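Local coordinates for Two-component insecticidal protein 16 kDa unit (Alcaligenes faecalis, PDB 5V3S) that forms the 16 kDa aegerolysin-family component of a binary insecticidal toxin that kills corn rootworm through a mechanism similar to that of Cry34Ab1/Cry35Ab1, at residues Ile24-Ser29 against Thr61-Glu66; Ser29-Glu34 against Phe87-Gly92. One frame throughout, in Å; residues are numbered along the deposited sequence.

Interaction 1 of 2, residues Ile24-Ser29 against Thr61-Glu66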
# COMPACT_ATOMS: atom_id res chain seq x y z
N ILE A 24 -0.02 -6.08 2.68
CA ILE A 24 0.35 -6.92 1.51
C ILE A 24 0.78 -8.26 2.04
O ILE A 24 1.70 -8.30 2.91
CB ILE A 24 1.50 -6.25 0.73
CG1 ILE A 24 1.11 -4.83 0.36
CG2 ILE A 24 1.91 -7.02 -0.53
CD1 ILE A 24 1.67 -3.78 1.27
N PHE A 25 0.06 -9.31 1.64
CA PHE A 25 0.34 -10.68 2.14
C PHE A 25 0.75 -11.41 0.91
O PHE A 25 0.06 -11.32 -0.11
CB PHE A 25 -0.95 -11.36 2.70
CG PHE A 25 -0.71 -12.69 3.31
CD1 PHE A 25 -0.35 -12.80 4.62
CD2 PHE A 25 -0.74 -13.85 2.52
CE1 PHE A 25 -0.13 -14.04 5.20
CE2 PHE A 25 -0.46 -15.11 3.09
CZ PHE A 25 -0.14 -15.18 4.42
N VAL A 26 1.78 -12.25 1.01
CA VAL A 26 2.39 -12.84 -0.20
C VAL A 26 2.58 -14.32 -0.00
O VAL A 26 2.75 -14.74 1.13
CB VAL A 26 3.75 -12.22 -0.56
CG1 VAL A 26 3.62 -10.68 -0.62
CG2 VAL A 26 4.80 -12.56 0.45
N VAL A 27 2.62 -15.01 -1.13
CA VAL A 27 2.74 -16.49 -1.19
C VAL A 27 3.59 -16.90 -2.37
O VAL A 27 3.48 -16.43 -3.45
CB VAL A 27 1.33 -17.15 -1.30
CG1 VAL A 27 1.41 -18.66 -1.33
CG2 VAL A 27 0.36 -16.66 -0.25
N ASN A 28 4.44 -17.87 -2.11
CA ASN A 28 5.24 -18.61 -3.08
C ASN A 28 6.49 -17.91 -3.63
O ASN A 28 7.08 -18.36 -4.65
CB ASN A 28 4.41 -19.19 -4.20
CG ASN A 28 5.13 -20.36 -4.87
OD1 ASN A 28 5.84 -21.09 -4.19
ND2 ASN A 28 4.97 -20.53 -6.21
N SER A 29 6.91 -16.83 -2.96
CA SER A 29 8.17 -16.11 -3.22
C SER A 29 8.37 -15.10 -2.10
O SER A 29 7.50 -14.96 -1.27
CB SER A 29 8.17 -15.40 -4.54
OG SER A 29 9.49 -15.19 -5.00
N THR A 61 12.09 -3.11 1.92
CA THR A 61 11.47 -4.06 2.85
C THR A 61 11.21 -5.38 2.10
O THR A 61 10.55 -5.41 1.08
CB THR A 61 10.15 -3.51 3.43
OG1 THR A 61 10.47 -2.44 4.28
CG2 THR A 61 9.42 -4.54 4.37
N ILE A 62 11.65 -6.49 2.65
CA ILE A 62 11.31 -7.75 2.04
C ILE A 62 10.11 -8.34 2.78
O ILE A 62 10.19 -8.41 3.95
CB ILE A 62 12.54 -8.72 2.13
CG1 ILE A 62 13.74 -8.13 1.34
CG2 ILE A 62 12.15 -10.15 1.62
CD1 ILE A 62 13.52 -7.99 -0.12
N ILE A 63 9.06 -8.78 2.03
CA ILE A 63 7.96 -9.55 2.53
C ILE A 63 8.22 -11.00 2.22
O ILE A 63 8.19 -11.42 1.09
CB ILE A 63 6.62 -9.15 1.93
CG1 ILE A 63 6.46 -7.61 1.98
CG2 ILE A 63 5.45 -9.78 2.71
CD1 ILE A 63 5.31 -7.10 1.28
N LYS A 64 8.43 -11.77 3.26
CA LYS A 64 8.67 -13.22 3.07
C LYS A 64 7.44 -14.05 2.76
O LYS A 64 6.34 -13.77 3.18
CB LYS A 64 9.34 -13.76 4.30
CG LYS A 64 10.75 -13.21 4.36
CD LYS A 64 11.41 -13.51 5.68
CE LYS A 64 12.04 -14.86 5.59
NZ LYS A 64 12.35 -15.39 6.98
N ASP A 65 7.66 -15.17 2.10
CA ASP A 65 6.63 -16.10 1.81
C ASP A 65 5.77 -16.40 3.00
O ASP A 65 6.29 -16.82 4.02
CB ASP A 65 7.30 -17.42 1.30
CG ASP A 65 6.40 -18.28 0.51
OD1 ASP A 65 5.17 -18.26 0.53
OD2 ASP A 65 6.97 -19.13 -0.23
N GLU A 66 4.43 -16.30 2.81
CA GLU A 66 3.37 -16.54 3.81
C GLU A 66 3.36 -15.54 4.96
O GLU A 66 2.81 -15.85 5.99
CB GLU A 66 3.31 -17.97 4.34
CG GLU A 66 3.18 -19.04 3.23
CD GLU A 66 3.32 -20.48 3.76
OE1 GLU A 66 3.53 -20.74 4.96
OE2 GLU A 66 3.24 -21.34 2.91
O HOH W 1 5.73 -22.01 -1.51

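Interaction 2 of 2, residues Ser29-Glu34 against Phe87-Gly92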
# COMPACT_ATOMS: atom_id res chain seq x y z
N SER A 29 6.91 -16.83 -2.96
CA SER A 29 8.17 -16.11 -3.22
C SER A 29 8.37 -15.10 -2.10
O SER A 29 7.50 -14.96 -1.27
CB SER A 29 8.17 -15.40 -4.54
OG SER A 29 9.49 -15.19 -5.00
N ASN A 30 9.54 -14.47 -2.04
CA ASN A 30 9.73 -13.28 -1.17
C ASN A 30 9.73 -12.10 -2.10
O ASN A 30 10.30 -12.17 -3.16
CB ASN A 30 11.03 -13.32 -0.45
CG ASN A 30 11.25 -14.67 0.20
OD1 ASN A 30 10.35 -15.21 0.85
ND2 ASN A 30 12.44 -15.20 0.03
N PHE A 31 9.03 -11.02 -1.68
CA PHE A 31 8.83 -9.86 -2.50
C PHE A 31 9.39 -8.66 -1.76
O PHE A 31 9.62 -8.75 -0.56
CB PHE A 31 7.28 -9.62 -2.70
CG PHE A 31 6.60 -10.72 -3.48
CD1 PHE A 31 6.28 -11.93 -2.90
CD2 PHE A 31 6.21 -10.51 -4.78
CE1 PHE A 31 5.54 -12.90 -3.62
CE2 PHE A 31 5.55 -11.47 -5.52
CZ PHE A 31 5.21 -12.69 -4.93
N LYS A 32 9.62 -7.58 -2.52
CA LYS A 32 10.33 -6.37 -2.07
C LYS A 32 9.50 -5.14 -2.38
O LYS A 32 9.11 -4.96 -3.59
CB LYS A 32 11.66 -6.25 -2.78
CG LYS A 32 12.54 -5.09 -2.34
CD LYS A 32 13.84 -5.07 -3.15
CE LYS A 32 13.63 -4.90 -4.68
NZ LYS A 32 14.89 -4.57 -5.47
N VAL A 33 9.30 -4.29 -1.36
CA VAL A 33 8.68 -2.96 -1.58
C VAL A 33 9.72 -1.98 -2.12
O VAL A 33 10.82 -1.85 -1.58
CB VAL A 33 7.99 -2.43 -0.32
CG1 VAL A 33 7.33 -1.12 -0.64
CG2 VAL A 33 7.01 -3.45 0.32
N GLU A 34 9.41 -1.23 -3.18
CA GLU A 34 10.31 -0.17 -3.62
C GLU A 34 9.43 0.94 -4.18
O GLU A 34 8.22 0.78 -4.41
CB GLU A 34 11.26 -0.63 -4.72
CG GLU A 34 12.28 -1.63 -4.37
CD GLU A 34 13.37 -1.15 -3.45
OE1 GLU A 34 13.68 0.05 -3.28
OE2 GLU A 34 13.94 -2.09 -2.83
N PHE A 87 3.47 3.09 -4.08
CA PHE A 87 4.63 2.21 -3.93
C PHE A 87 4.47 1.10 -4.94
O PHE A 87 3.37 0.87 -5.47
CB PHE A 87 4.79 1.60 -2.51
CG PHE A 87 3.66 0.71 -2.09
CD1 PHE A 87 2.49 1.27 -1.54
CD2 PHE A 87 3.71 -0.72 -2.30
CE1 PHE A 87 1.46 0.47 -1.18
CE2 PHE A 87 2.62 -1.53 -1.91
CZ PHE A 87 1.50 -0.90 -1.36
N SER A 88 5.51 0.32 -5.08
CA SER A 88 5.63 -0.76 -6.06
C SER A 88 6.13 -2.02 -5.37
O SER A 88 6.75 -1.99 -4.34
CB SER A 88 6.50 -0.41 -7.28
OG SER A 88 6.05 0.79 -7.98
N LEU A 89 5.74 -3.16 -5.93
CA LEU A 89 6.25 -4.41 -5.31
C LEU A 89 6.91 -5.18 -6.40
O LEU A 89 6.37 -5.31 -7.50
CB LEU A 89 5.17 -5.29 -4.80
CG LEU A 89 5.54 -6.50 -3.97
CD1 LEU A 89 6.04 -6.15 -2.63
CD2 LEU A 89 4.36 -7.42 -3.85
N TYR A 90 8.02 -5.78 -6.06
CA TYR A 90 8.83 -6.54 -7.00
C TYR A 90 9.00 -8.00 -6.49
O TYR A 90 8.87 -8.28 -5.29
CB TYR A 90 10.21 -5.94 -7.10
CG TYR A 90 10.21 -4.58 -7.67
CD1 TYR A 90 9.85 -3.49 -6.88
CD2 TYR A 90 10.55 -4.36 -8.97
CE1 TYR A 90 9.77 -2.20 -7.42
CE2 TYR A 90 10.47 -3.08 -9.51
CZ TYR A 90 10.08 -2.01 -8.70
OH TYR A 90 10.08 -0.74 -9.31
N ASP A 91 9.32 -8.89 -7.42
CA ASP A 91 9.71 -10.29 -7.11
C ASP A 91 11.08 -10.40 -7.80
O ASP A 91 11.14 -10.48 -9.04
CB ASP A 91 8.74 -11.29 -7.72
CG ASP A 91 9.21 -12.80 -7.47
OD1 ASP A 91 10.05 -12.96 -6.63
OD2 ASP A 91 8.64 -13.75 -8.03
N GLY A 92 12.17 -10.22 -7.04
CA GLY A 92 13.49 -10.10 -7.65
C GLY A 92 13.56 -8.81 -8.47
O GLY A 92 13.19 -7.71 -7.99
O HOH W 2 12.02 -10.09 -4.11
O HOH W 3 14.75 -4.89 -8.11

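Interaction 1 of 2, residues Ile24-Ser29 against Thr61-Glu66
V26 and I63 meet between the two sheets of the aegerolysin beta-sandwich, where the end of strand 19-27, in the six-stranded sheet, packs against the short edge strand 62-63 of the five-stranded sheet and the loop leading on toward strand 68-74. Methyl groups make the apolar part. CG2 of V26 lies 3.6 Å from CG2 of I63. V26 CG2, placed between its own backbone N and carbonyl carbon, also comes within 3.4 Å of K64 O, touching the loop as well as the strand. I63 is extended beyond CG1, with CD1 anti to CA (chi2 172°); the I63 and I24 side chains cross at about a right angle, I63 CD1 3.9 Å from I24 CG2. Y69, V33 and L89 also touch I63 and help enclose it.

Beyond I63 the contact turns polar. The loop is tied to the strand by the backbone bond from E66 N to V26 O (2.8 Å), next to the pairing of V26 with D67. The carboxylate of D65 reaches back to the turn that follows strand 19-27: its OD1 accepts a nearly straight bond from N28 N at 2.8 Å. That N-H comes from well above the carboxylate plane, 54° out of it. OD1 also lies 3.5 Å from V27 CA, while the backbone N of D65 is taken by OD1 of N30. One residue before V26, the F25 ring is approached obliquely by E66 O, which lies 3.4 Å from F25 CZ.

Interaction 2 of 2, residues Ser29-Glu34 against Phe87-Gly92
K32 and Y90 form a hydrogen-bonded pair in the antiparallel ladder that joins strand 31-38 to strand 83-91 within the five-stranded sheet of the aegerolysin sandwich. Y90 N donates to K32 O at 2.8 Å, and K32 N answers to Y90 O. E34 and S88 make the next such pair, with S88 N 2.8 Å from E34 O and the donor almost in line with the carbonyl. Between them V33 faces L89 as a non-hydrogen-bonded pair. The strand directions are 150° apart.

The V33 and L89 side chains lie on the sheet face turned to the other sheet, where I24 and V142 touch L89. F31 crosses L89 at about a right angle, its CB 3.7 Å from L89 CD1 and its ring oblique to the other methyl, CD2. V33 CG1 reaches the F87 ring obliquely, 4.0 Å from F87 CD2. On the other face, the E34 chain crosses Y90 at about a right angle, with E34 CB 3.5 Å from CE1 of the ring; K32 O lies in the ring plane at its edge.

Beside the start of strand 31-38, a side-chain bond continues the contact. S29 OG, anti to its backbone N (chi1 -156°), donates to D91 OD1 at 2.8 Å, on the syn side and 33° out of the carboxylate plane. The other oxygen, OD2, meets K144 NZ in a salt bridge and the Y121 hydroxyl, surroundings that would favour a charged carboxylate. A water bridges the backbones beyond the last pair, donating to N30 O and accepting from G92 N, 2.9 Å away.

The centres of interactions 1 and 2 lie about 8 Å apart, on the same side of the chain's centre, and their segments alternate along the chain: 24-29, 29-34, 61-66, 87-92. S29 belongs to both, since the chain turns there from strand 19-27 of one sheet into strand 31-38 of the other. Strand 31-38 lies between strands 62-63 and 83-91; probable hydrogen bonds from I63 N to F31 O (2.7 Å) and from V33 N to T61 O (3.0 Å) join the two contacts. V26 packs on the F31 ring. Interaction 1 thus spans the two sheets at the 62-63 edge of the five-stranded sheet, and interaction 2 pairs strands inside that sheet.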